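Local coordinates for benzoylformate Decarboxylase (Polynucleobacter necessarius, PDB 4K9Q), which probably decarboxylates benzoylformate with thiamine diphosphate and a magnesium ion as cofactors, at residues A[80-88]-A[394-402]. Sequence-based numbering, arbitrary orientation.
Sequences GCLLTAYQN and TFASGGLGW. With TPP (thiamine diphosphate), chain D.
Thr-84 meets the loop 394-402 with both branches. Its OG1 lies 2.6 Å from Ser-397 OG, a short hydroxyl-hydroxyl hydrogen bond, while its CG2, anti to the backbone N, sits over the five-membered ring of Trp-402, 3.6 Å from the centroid and 17° off the normal, as a CH-pi contact. Water bridges Thr-84 OG1 to Gly-399 O, and another joins Gln-87 OE1 to Ser-397 O. Cys-81 SG approaches the Trp-402 ring at its edge. Asn-88 OD1 accepts from Ala-396 N (3.0 Å) in the carbonyl plane. Asn-88 ND2 lies 3.0 Å above the indole plane, toward the rim, the amide turned 70° from the ring, and donates to Asp-55 OD2 of helix 47-61, which also accepts from Trp-402 NE1. Ser-397 OG in turn accepts from Gly-399 N (N-H...O angle 165°), an ST turn that shapes the cofactor-binding loop: Gly-398 O receives N4' of thiamine diphosphate (2.8 Å), and Leu-400 N donates to N3' (3.1 Å). Helix 79-88 of the N-terminal domain thus packs behind a loop of the C-terminal domain that grips the aminopyrimidine. With an alanine replacing Trp-402, Thr-84 CG2 would probably lose its aromatic face and Asp-55 one of its donors. Beyond the loop, Glu-372 holds Gly-401 N through OE2.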
ATOM      1  N   GLY A  80     -10.589  -1.455 -13.997  1.00  9.02           N
ATOM      2  CA  GLY A  80     -11.161  -0.227 -14.532  1.00  9.96           C
ATOM      3  C   GLY A  80     -12.628  -0.096 -14.134  1.00 12.09           C
ATOM      4  O   GLY A  80     -13.082   0.949 -13.666  1.00 10.17           O
ATOM      5  N   CYS A  81     -13.386  -1.167 -14.302  1.00  9.90           N
ATOM      6  CA  CYS A  81     -14.776  -1.126 -13.887  1.00  9.04           C
ATOM      7  C   CYS A  81     -14.934  -1.099 -12.360  1.00 10.35           C
ATOM      8  O   CYS A  81     -15.922  -0.590 -11.857  1.00 11.27           O
ATOM      9  CB  CYS A  81     -15.578  -2.245 -14.548  1.00 10.52           C
ATOM     10  SG  CYS A  81     -15.927  -1.819 -16.279  1.00 13.60           S
ATOM     11  N   LEU A  82     -13.955  -1.611 -11.627  1.00 10.33           N
ATOM     12  CA  LEU A  82     -14.018  -1.530 -10.173  1.00  9.84           C
ATOM     13  C   LEU A  82     -13.820  -0.072  -9.719  1.00 10.17           C
ATOM     14  O   LEU A  82     -14.540   0.418  -8.862  1.00  8.88           O
ATOM     15  CB  LEU A  82     -12.990  -2.466  -9.539  1.00 10.04           C
ATOM     16  CG  LEU A  82     -12.978  -2.467  -8.009  1.00 11.89           C
ATOM     17  CD1 LEU A  82     -14.373  -2.707  -7.460  1.00 10.87           C
ATOM     18  CD2 LEU A  82     -12.014  -3.545  -7.513  1.00 13.97           C
ATOM     19  N   LEU A  83     -12.851   0.623 -10.317  1.00  9.90           N
ATOM     20  CA  LEU A  83     -12.699   2.056 -10.085  1.00 11.81           C
ATOM     21  C   LEU A  83     -14.053   2.733 -10.296  1.00 10.74           C
ATOM     22  O   LEU A  83     -14.503   3.539  -9.481  1.00 10.21           O
ATOM     23  CB  LEU A  83     -11.635   2.631 -11.035  1.00 10.09           C
ATOM     24  CG  LEU A  83     -11.242   4.113 -11.000  1.00 12.10           C
ATOM     25  CD1 LEU A  83      -9.914   4.329 -11.718  1.00 12.22           C
ATOM     26  CD2 LEU A  83     -12.317   4.984 -11.639  1.00 14.00           C
ATOM     27  N   THR A  84     -14.732   2.385 -11.383  1.00  8.70           N
ATOM     28  CA  THR A  84     -16.003   3.023 -11.689  1.00  8.96           C
ATOM     29  C   THR A  84     -17.089   2.674 -10.658  1.00  9.95           C
ATOM     30  O   THR A  84     -17.848   3.547 -10.227  1.00  9.33           O
ATOM     31  CB  THR A  84     -16.440   2.683 -13.113  1.00 10.15           C
ATOM     32  OG1 THR A  84     -15.454   3.188 -14.029  1.00 10.62           O
ATOM     33  CG2 THR A  84     -17.814   3.285 -13.424  1.00 11.50           C
ATOM     34  N   ALA A  85     -17.149   1.411 -10.242  1.00  8.22           N
ATOM     35  CA  ALA A  85     -18.101   1.020  -9.190  1.00  9.73           C
ATOM     36  C   ALA A  85     -17.854   1.818  -7.903  1.00  9.88           C
ATOM     37  O   ALA A  85     -18.791   2.233  -7.220  1.00  9.28           O
ATOM     38  CB  ALA A  85     -18.006  -0.472  -8.912  1.00  9.63           C
ATOM     39  N   TYR A  86     -16.585   2.032  -7.571  1.00  9.70           N
ATOM     40  CA  TYR A  86     -16.224   2.803  -6.391  1.00  9.79           C
ATOM     41  C   TYR A  86     -16.747   4.237  -6.515  1.00  9.89           C
ATOM     42  O   TYR A  86     -17.354   4.762  -5.583  1.00 11.07           O
ATOM     43  CB  TYR A  86     -14.699   2.803  -6.213  1.00  8.68           C
ATOM     44  CG  TYR A  86     -14.218   3.447  -4.943  1.00 10.24           C
ATOM     45  CD1 TYR A  86     -13.930   4.810  -4.902  1.00 11.46           C
ATOM     46  CD2 TYR A  86     -14.036   2.687  -3.780  1.00  9.90           C
ATOM     47  CE1 TYR A  86     -13.471   5.412  -3.727  1.00 13.22           C
ATOM     48  CE2 TYR A  86     -13.585   3.282  -2.605  1.00 12.69           C
ATOM     49  CZ  TYR A  86     -13.305   4.636  -2.590  1.00 14.71           C
ATOM     50  OH  TYR A  86     -12.853   5.224  -1.432  1.00 13.69           O
ATOM     51  N   GLN A  87     -16.525   4.874  -7.662  1.00 10.77           N
ATOM     52  CA  GLN A  87     -16.964   6.259  -7.829  1.00  9.38           C
ATOM     53  C   GLN A  87     -18.490   6.381  -7.979  1.00 10.67           C
ATOM     54  O   GLN A  87     -19.067   7.408  -7.632  1.00 10.90           O
ATOM     55  CB  GLN A  87     -16.189   6.948  -8.971  1.00 10.10           C
ATOM     56  CG  GLN A  87     -14.687   7.020  -8.652  1.00 13.06           C
ATOM     57  CD  GLN A  87     -13.906   7.963  -9.535  1.00 14.58           C
ATOM     58  OE1 GLN A  87     -14.209   8.121 -10.715  1.00 13.28           O
ATOM     59  NE2 GLN A  87     -12.879   8.599  -8.962  1.00 15.54           N
ATOM     60  N   ASN A  88     -19.129   5.315  -8.458  1.00 10.09           N
ATOM     61  CA  ASN A  88     -20.599   5.213  -8.520  1.00  9.47           C
ATOM     62  C   ASN A  88     -21.199   5.012  -7.120  1.00 10.82           C
ATOM     63  O   ASN A  88     -22.419   5.136  -6.937  1.00 10.56           O
ATOM     64  CB  ASN A  88     -21.021   4.005  -9.367  1.00  8.95           C
ATOM     65  CG  ASN A  88     -20.918   4.246 -10.868  1.00 11.76           C
ATOM     66  OD1 ASN A  88     -20.787   5.383 -11.339  1.00 11.59           O
ATOM     67  ND2 ASN A  88     -20.994   3.158 -11.634  1.00 12.65           N
ATOM     68  N   THR A 394     -25.475   6.715 -16.364  1.00 10.80           N
ATOM     69  CA  THR A 394     -24.177   6.627 -17.029  1.00 11.60           C
ATOM     70  C   THR A 394     -23.124   6.464 -15.922  1.00 12.03           C
ATOM     71  O   THR A 394     -23.467   6.379 -14.730  1.00 10.71           O
ATOM     72  CB  THR A 394     -23.902   7.849 -17.947  1.00 12.75           C
ATOM     73  OG1 THR A 394     -22.725   7.624 -18.743  1.00 12.16           O
ATOM     74  CG2 THR A 394     -23.733   9.127 -17.133  1.00 12.77           C
ATOM     75  N   PHE A 395     -21.857   6.395 -16.304  1.00 10.40           N
ATOM     76  CA  PHE A 395     -20.781   6.262 -15.312  1.00 11.88           C
ATOM     77  C   PHE A 395     -20.465   7.561 -14.554  1.00  9.73           C
ATOM     78  O   PHE A 395     -20.695   8.666 -15.058  1.00 12.77           O
ATOM     79  CB  PHE A 395     -19.519   5.633 -15.944  1.00 11.21           C
ATOM     80  CG  PHE A 395     -19.042   6.306 -17.225  1.00 10.95           C
ATOM     81  CD1 PHE A 395     -18.179   5.631 -18.081  1.00 11.73           C
ATOM     82  CD2 PHE A 395     -19.410   7.601 -17.544  1.00 11.80           C
ATOM     83  CE1 PHE A 395     -17.719   6.220 -19.254  1.00 15.16           C
ATOM     84  CE2 PHE A 395     -18.962   8.209 -18.722  1.00 15.15           C
ATOM     85  CZ  PHE A 395     -18.108   7.516 -19.577  1.00 13.30           C
ATOM     86  N   ALA A 396     -19.975   7.425 -13.326  1.00  9.91           N
ATOM     87  CA  ALA A 396     -19.517   8.585 -12.564  1.00 12.34           C
ATOM     88  C   ALA A 396     -18.055   8.913 -12.852  1.00 13.95           C
ATOM     89  O   ALA A 396     -17.566   9.978 -12.460  1.00 13.80           O
ATOM     90  CB  ALA A 396     -19.712   8.352 -11.058  1.00 14.06           C
ATOM     91  N   SER A 397     -17.373   8.011 -13.560  1.00 10.26           N
ATOM     92  CA  SER A 397     -15.911   7.994 -13.606  1.00 10.11           C
ATOM     93  C   SER A 397     -15.282   8.423 -14.935  1.00 11.78           C
ATOM     94  O   SER A 397     -14.090   8.740 -14.982  1.00 13.64           O
ATOM     95  CB  SER A 397     -15.434   6.578 -13.329  1.00 11.95           C
ATOM     96  OG  SER A 397     -15.783   5.761 -14.443  1.00 13.13           O
ATOM     97  N   GLY A 398     -16.058   8.376 -16.010  1.00 11.97           N
ATOM     98  CA  GLY A 398     -15.524   8.594 -17.347  1.00 11.88           C
ATOM     99  C   GLY A 398     -14.761   7.417 -17.950  1.00 13.70           C
ATOM    100  O   GLY A 398     -14.214   7.535 -19.050  1.00 14.47           O
ATOM    101  N   GLY A 399     -14.715   6.287 -17.243  1.00 11.85           N
ATOM    102  CA  GLY A 399     -14.029   5.101 -17.731  1.00 12.37           C
ATOM    103  C   GLY A 399     -14.826   4.301 -18.752  1.00 11.44           C
ATOM    104  O   GLY A 399     -15.782   3.604 -18.413  1.00 11.76           O
ATOM    105  N   LEU A 400     -14.428   4.398 -20.017  1.00 10.71           N
ATOM    106  CA  LEU A 400     -15.132   3.697 -21.078  1.00 10.15           C
ATOM    107  C   LEU A 400     -15.099   2.185 -20.870  1.00 11.63           C
ATOM    108  O   LEU A 400     -14.145   1.640 -20.306  1.00 12.83           O
ATOM    109  CB  LEU A 400     -14.534   4.063 -22.439  1.00  9.68           C
ATOM    110  CG  LEU A 400     -14.560   5.547 -22.792  1.00 11.16           C
ATOM    111  CD1 LEU A 400     -13.966   5.757 -24.195  1.00 14.03           C
ATOM    112  CD2 LEU A 400     -15.990   6.066 -22.724  1.00 15.00           C
ATOM    113  N   GLY A 401     -16.157   1.514 -21.315  1.00 11.62           N
ATOM    114  CA  GLY A 401     -16.298   0.079 -21.130  1.00 12.08           C
ATOM    115  C   GLY A 401     -17.274  -0.271 -20.015  1.00 13.23           C
ATOM    116  O   GLY A 401     -17.511  -1.440 -19.735  1.00 12.69           O
ATOM    117  N   TRP A 402     -17.845   0.743 -19.372  1.00 10.02           N
ATOM    118  CA  TRP A 402     -18.758   0.473 -18.267  1.00 11.57           C
ATOM    119  C   TRP A 402     -20.205   0.332 -18.737  1.00 11.13           C
ATOM    120  O   TRP A 402     -20.919  -0.570 -18.299  1.00 10.58           O
ATOM    121  CB  TRP A 402     -18.662   1.565 -17.198  1.00 11.00           C
ATOM    122  CG  TRP A 402     -19.508   1.270 -15.996  1.00  9.02           C
ATOM    123  CD1 TRP A 402     -19.185   0.455 -14.944  1.00  9.81           C
ATOM    124  CD2 TRP A 402     -20.820   1.773 -15.728  1.00 11.05           C
ATOM    125  NE1 TRP A 402     -20.215   0.430 -14.036  1.00 11.00           N
ATOM    126  CE2 TRP A 402     -21.231   1.231 -14.493  1.00 11.68           C
ATOM    127  CE3 TRP A 402     -21.692   2.628 -16.414  1.00 10.70           C
ATOM    128  CZ2 TRP A 402     -22.480   1.512 -13.927  1.00 11.11           C
ATOM    129  CZ3 TRP A 402     -22.933   2.916 -15.843  1.00 12.37           C
ATOM    130  CH2 TRP A 402     -23.310   2.355 -14.613  1.00 10.39           C
TER
HETATM  131  N1' TPP D 602      -9.855   4.422 -22.183  1.00 11.16           N
HETATM  132  C2' TPP D 602     -10.780   4.293 -21.158  1.00 13.06           C
HETATM  133  CM2 TPP D 602     -10.941   2.986 -20.440  1.00 13.69           C
HETATM  134  N3' TPP D 602     -11.558   5.367 -20.767  1.00 11.81           N
HETATM  135  C4' TPP D 602     -11.423   6.576 -21.403  1.00 14.76           C
HETATM  136  N4' TPP D 602     -12.164   7.610 -21.012  1.00 14.21           N
HETATM  137  C5' TPP D 602     -10.521   6.706 -22.460  1.00 13.17           C
HETATM  138  C6' TPP D 602      -9.718   5.632 -22.844  1.00 13.00           C
HETATM  139  C7' TPP D 602     -10.370   8.033 -23.157  1.00 13.93           C
HETATM  140  N3  TPP D 602     -11.468   8.456 -24.015  1.00 15.00           N
HETATM  141  C2  TPP D 602     -12.433   9.386 -23.660  1.00 20.14           C
HETATM  142  S1  TPP D 602     -13.510   9.692 -24.817  0.75 14.64           S
HETATM  143  C5  TPP D 602     -12.782   8.658 -25.823  1.00 11.77           C
HETATM  144  C4  TPP D 602     -11.657   8.034 -25.293  1.00 19.58           C
HETATM  145  CM4 TPP D 602     -10.789   7.026 -26.004  1.00 12.14           C
HETATM  146  C6  TPP D 602     -13.379   8.531 -27.196  1.00 17.16           C
HETATM  147  C7  TPP D 602     -14.806   8.008 -27.238  1.00 13.81           C
HETATM  148  O7  TPP D 602     -15.050   7.732 -28.599  1.00 16.37           O
HETATM  149  PA  TPP D 602     -16.489   7.232 -29.112  1.00 14.79           P
HETATM  150  O1A TPP D 602     -17.026   6.219 -28.141  1.00 14.04           O
HETATM  151  O2A TPP D 602     -16.378   6.662 -30.490  1.00 14.48           O
HETATM  152  O3A TPP D 602     -17.430   8.527 -28.962  1.00 13.58           O
HETATM  153  PB  TPP D 602     -17.430   9.870 -29.846  1.00 14.54           P
HETATM  154  O1B TPP D 602     -16.607  10.867 -29.096  1.00 17.35           O
HETATM  155  O2B TPP D 602     -18.875  10.310 -29.930  1.00 18.59           O
HETATM  156  O3B TPP D 602     -16.828   9.632 -31.193  1.00 12.17           O
HETATM  157  O   HOH W   1     -18.594  -1.325 -12.300  1.00 18.77           O
HETATM  158  O   HOH W   2     -15.232   1.828 -16.257  1.00 11.82           O
HETATM  159  O   HOH W   3     -15.812  10.632 -10.485  1.00 17.56           O
HETATM  160  O   HOH W   4     -12.855   9.575 -12.637  1.00 18.94           O